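Precorrin-6y methyltransferase/putative decarboxylase (Methanothermobacter thermautotrophicus, PDB 1L3C) probably catalyses the S-adenosyl-L-methionine-dependent methylation of cobalt-precorrin-6B at C-15 and its decarboxylation at C-12, giving cobalt-precorrin-7 on the anaerobic route to cobalamin. Local coordinates at residues Ile103-Gly108 with Arg129-Ala134; Val36-Gly41 with Cys96-Ile101. All coordinates share one frame; numbering follows the deposited sequence.

Contact 1 (Ile103-Gly108 with Arg129-Ala134); sequences IAVVGG and RIIVTA
Ile103-Val106 and Arg129-Val132 pair as two parallel strands in the central sheet of a Rossmann-like methyltransferase, the chain passing from one to the other through helix 113-123 in a beta-alpha-beta crossover. The strand axes run 4.7 Å apart at 10°. Alternate residues of the first strand, Ala104 and Val106, turn both N-H and C=O to the second: Ala104 N donates to Arg129 O at 2.9 Å, Ala104 O accepts from Ile131 N, Val106 N reaches Ile131 O, and Val106 O takes Thr133 N. All four bonds have the same length and the CA atoms of paired residues stay 4.8 to 5.0 Å apart, so the pairing is regular up to the end of the first strand. The last bond is nearly straight, 175° at the hydrogen.

Beta-branched residues suit such strands, and here they also line up in rows, in loose contact across the pair. On one face Val105 CG2 meets Ile131 CD1 at 4.3 Å; on the other, Val106 CB lies 4.4 Å from Val132 CG2, and the small Ala104 sits beside Ile130. Arg129 is the polar exception. Its chain bends at chi2 (124°) and chi3, which brings Arg129 NH1 3.6 Å from Ile103 CG1. Ile103 CG1 thus lies over one face of the guanidinium, while NH1 bonds to Ala29 O and NE to Gly127 O, fixing its rotation. Just past the end of the first strand, Gly107 CA lies 3.9 Å from Thr133 CB; Gly107 and Thr133 lie near Gly41 and Thr17 of the S-adenosyl-L-methionine site.

Helix 19-29 packs on the face of Ile103, Val105 and Ile131, helix 113-123 on that of Ala104, Val106 and Ile130, and strand 36-40 pairs with the other edge of 103-106.

Contact 2 (Val36-Gly41 with Cys96-Ile101); sequences VAVDVG and CKIPDI
Val38 holds the middle of this contact, each of its two methyls meeting a different isoleucine. Val38 CG1 lies 3.6 Å from Ile101 CD1, and Val38 CG2 lies 4.1 Å from Ile98 CD1, so the short forked side chain fills the angle between two longer ones. The setting is the Rossmann-like fold of S-adenosyl-L-methionine-dependent methyltransferases: strand 36-40 leads to the glycine-rich turn that begins at Gly41, a residue of the cofactor site, and Ile98-Asp100 lead from helix 91-96 into strand 101-106, which starts at Ile101. No hydrogen bond joins the two segments, whose touching parts run 113° apart; the contact rests on apolar packing.

Torsions set the two approaches. Val38 has CG1 between its backbone N and carbonyl carbon (chi1 67°), and Ile101 places CG1 in the same crowded position (59°) before extending CD1 toward the valine. Ile98 instead carries its CG1 beside its own backbone N, with the chain extended at chi2. Both isoleucines cross Val38 at a slant. Branched hydrocarbon residues suit this buried place because they fill it without bringing in polar groups.

Farther out, Ile61 of strand 57-62 touches both Val38 and Ile98, and Leu124 touches Ile101. Lys123 NZ bonds to Ile98 O. Pro99, whose ring restricts phi, lies in an extended part of the chain and rests on Tyr59, a residue that also touches Val36. At the start of the strand Val36 N bonds to Asp102 OD2, which ties it to the residue just beyond Ile101. There the two segments meet through backbone as well: Val36 CB stands 4.0 Å from Asp100 O, and Val36 O lies 3.8 Å from Ile101 CB.

The two contacts lie 11 Å apart between centres and belong to one sheet, in which strand 101-106 sits between strands 36-40 and 128-134. Contact 1 binds this middle strand to 128-134, whereas contact 2 packs the connection that enters it against 36-40. Along the chain they are in series: contact 2 closes with Ile101, and contact 1 opens at Ile103. They touch directly, since Gly107 N lies 2.8 Å from Val40 O and Val105 O 2.8 Å from Val40 N, both probable hydrogen bonds. These probably keep Gly107 close to Gly41; contact 1 thus reaches the cofactor end of the sheet, whereas contact 2 packs near the start of strand 36-40.

Contact 1 (Ile103-Gly108 with Arg129-Ala134)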
# COMPACT_ATOMS: atom_id res chain seq x y z
N ILE A 103 13.60 21.44 16.17
CA ILE A 103 13.09 20.23 15.54
C ILE A 103 13.26 19.05 16.49
O ILE A 103 14.32 18.89 17.08
CB ILE A 103 13.92 19.91 14.27
CG1 ILE A 103 13.84 21.06 13.28
CG2 ILE A 103 13.45 18.63 13.62
CD1 ILE A 103 14.93 21.02 12.24
N ALA A 104 12.22 18.23 16.62
CA ALA A 104 12.27 17.05 17.46
C ALA A 104 11.72 15.88 16.67
O ALA A 104 10.58 15.96 16.19
CB ALA A 104 11.45 17.24 18.73
N VAL A 105 12.52 14.84 16.51
CA VAL A 105 12.10 13.62 15.83
C VAL A 105 12.13 12.51 16.89
O VAL A 105 13.17 12.28 17.54
CB VAL A 105 13.04 13.25 14.67
CG1 VAL A 105 12.60 11.94 14.03
CG2 VAL A 105 13.05 14.37 13.63
N VAL A 106 11.00 11.84 17.07
CA VAL A 106 10.90 10.80 18.07
C VAL A 106 10.70 9.47 17.40
O VAL A 106 9.68 9.23 16.81
CB VAL A 106 9.74 11.07 19.02
CG1 VAL A 106 9.70 10.02 20.13
CG2 VAL A 106 9.87 12.47 19.59
N GLY A 107 11.73 8.64 17.45
CA GLY A 107 11.65 7.33 16.84
C GLY A 107 11.18 6.33 17.87
O GLY A 107 9.98 6.26 18.19
N GLY A 108 12.14 5.57 18.41
CA GLY A 108 11.84 4.56 19.41
C GLY A 108 11.23 5.17 20.66
O GLY A 108 11.95 5.52 21.59
N ARG A 129 8.98 22.12 15.17
CA ARG A 129 8.27 20.99 14.60
C ARG A 129 8.57 19.67 15.34
O ARG A 129 9.72 19.42 15.72
CB ARG A 129 8.69 20.82 13.14
CG ARG A 129 8.39 22.00 12.24
CD ARG A 129 9.65 22.53 11.53
NE ARG A 129 10.22 23.69 12.21
CZ ARG A 129 11.45 24.16 12.02
NH1 ARG A 129 12.28 23.57 11.16
NH2 ARG A 129 11.85 25.23 12.69
N ILE A 130 7.55 18.86 15.55
CA ILE A 130 7.69 17.54 16.18
C ILE A 130 7.24 16.49 15.13
O ILE A 130 6.23 16.67 14.44
CB ILE A 130 6.79 17.39 17.43
CG1 ILE A 130 7.04 18.53 18.40
CG2 ILE A 130 7.04 16.05 18.10
CD1 ILE A 130 6.19 18.45 19.67
N ILE A 131 8.01 15.42 14.98
CA ILE A 131 7.70 14.35 14.04
C ILE A 131 7.89 13.06 14.79
O ILE A 131 8.96 12.81 15.33
CB ILE A 131 8.66 14.36 12.85
CG1 ILE A 131 8.55 15.69 12.10
CG2 ILE A 131 8.36 13.19 11.92
CD1 ILE A 131 9.84 16.11 11.45
N VAL A 132 6.83 12.27 14.88
CA VAL A 132 6.86 10.99 15.56
C VAL A 132 6.78 9.87 14.53
O VAL A 132 5.93 9.90 13.64
CB VAL A 132 5.67 10.84 16.55
CG1 VAL A 132 5.69 9.47 17.19
CG2 VAL A 132 5.70 11.94 17.62
N THR A 133 7.69 8.92 14.66
CA THR A 133 7.82 7.76 13.78
C THR A 133 7.08 6.62 14.46
O THR A 133 7.45 6.24 15.57
CB THR A 133 9.32 7.39 13.68
OG1 THR A 133 10.00 8.34 12.86
CG2 THR A 133 9.52 6.00 13.14
N ALA A 134 6.07 6.06 13.81
CA ALA A 134 5.30 4.98 14.42
C ALA A 134 5.29 3.67 13.63
O ALA A 134 5.00 3.65 12.43
CB ALA A 134 3.89 5.44 14.67

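Contact 2 (Val36-Gly41 with Cys96-Ile101)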
# COMPACT_ATOMS: atom_id res chain seq x y z
N VAL A 36 18.43 23.80 16.10
CA VAL A 36 18.91 22.84 17.08
C VAL A 36 17.86 21.72 17.03
O VAL A 36 16.66 21.97 17.14
CB VAL A 36 18.97 23.44 18.48
CG1 VAL A 36 19.60 22.45 19.45
CG2 VAL A 36 19.77 24.71 18.44
N ALA A 37 18.32 20.50 16.82
CA ALA A 37 17.42 19.38 16.71
C ALA A 37 17.75 18.26 17.69
O ALA A 37 18.91 18.11 18.11
CB ALA A 37 17.45 18.86 15.27
N VAL A 38 16.71 17.53 18.11
CA VAL A 38 16.88 16.36 18.97
C VAL A 38 16.28 15.14 18.27
O VAL A 38 15.22 15.21 17.62
CB VAL A 38 16.27 16.53 20.40
CG1 VAL A 38 14.75 16.63 20.35
CG2 VAL A 38 16.71 15.35 21.28
N ASP A 39 16.99 14.03 18.36
CA ASP A 39 16.56 12.78 17.78
C ASP A 39 16.42 11.77 18.91
O ASP A 39 17.41 11.20 19.36
CB ASP A 39 17.58 12.31 16.75
CG ASP A 39 17.14 11.06 16.03
OD1 ASP A 39 15.95 10.66 16.14
OD2 ASP A 39 18.00 10.45 15.35
N VAL A 40 15.20 11.57 19.39
CA VAL A 40 14.97 10.64 20.49
C VAL A 40 14.83 9.22 19.94
O VAL A 40 13.91 8.95 19.15
CB VAL A 40 13.72 11.00 21.26
CG1 VAL A 40 13.65 10.21 22.53
CG2 VAL A 40 13.68 12.50 21.53
N GLY A 41 15.73 8.34 20.36
CA GLY A 41 15.72 6.96 19.89
C GLY A 41 16.38 6.94 18.53
O GLY A 41 15.78 6.50 17.55
N CYS A 96 15.91 16.70 29.64
CA CYS A 96 15.90 17.79 30.62
C CYS A 96 17.20 18.59 30.61
O CYS A 96 17.21 19.76 30.98
CB CYS A 96 15.64 17.24 32.03
SG CYS A 96 13.93 16.69 32.33
N LYS A 97 18.28 17.95 30.15
CA LYS A 97 19.60 18.56 30.11
C LYS A 97 19.95 19.23 28.78
O LYS A 97 21.07 19.68 28.58
CB LYS A 97 20.66 17.48 30.36
CG LYS A 97 20.35 16.48 31.45
CD LYS A 97 21.44 15.43 31.49
CE LYS A 97 21.17 14.38 32.57
NZ LYS A 97 22.27 13.36 32.63
N ILE A 98 18.99 19.32 27.87
CA ILE A 98 19.23 19.87 26.54
C ILE A 98 18.67 21.29 26.39
O ILE A 98 17.79 21.71 27.15
CB ILE A 98 18.58 18.90 25.52
CG1 ILE A 98 19.41 17.62 25.44
CG2 ILE A 98 18.41 19.49 24.14
CD1 ILE A 98 18.75 16.59 24.57
N PRO A 99 19.25 22.09 25.48
CA PRO A 99 18.77 23.46 25.24
C PRO A 99 17.39 23.39 24.64
O PRO A 99 16.87 22.31 24.43
CB PRO A 99 19.74 23.97 24.16
CG PRO A 99 20.99 23.19 24.39
CD PRO A 99 20.48 21.82 24.71
N ASP A 100 16.79 24.53 24.34
CA ASP A 100 15.49 24.56 23.67
C ASP A 100 15.73 24.08 22.24
O ASP A 100 16.81 24.32 21.68
CB ASP A 100 14.88 25.96 23.70
CG ASP A 100 14.37 26.34 25.09
OD1 ASP A 100 14.46 25.50 26.02
OD2 ASP A 100 13.87 27.47 25.27
N ILE A 101 14.72 23.44 21.64
CA ILE A 101 14.85 22.86 20.29
C ILE A 101 13.90 23.40 19.22
O ILE A 101 12.79 23.82 19.51
CB ILE A 101 14.65 21.33 20.35
CG1 ILE A 101 13.27 21.03 20.94
CG2 ILE A 101 15.79 20.68 21.16
CD1 ILE A 101 13.05 19.61 21.35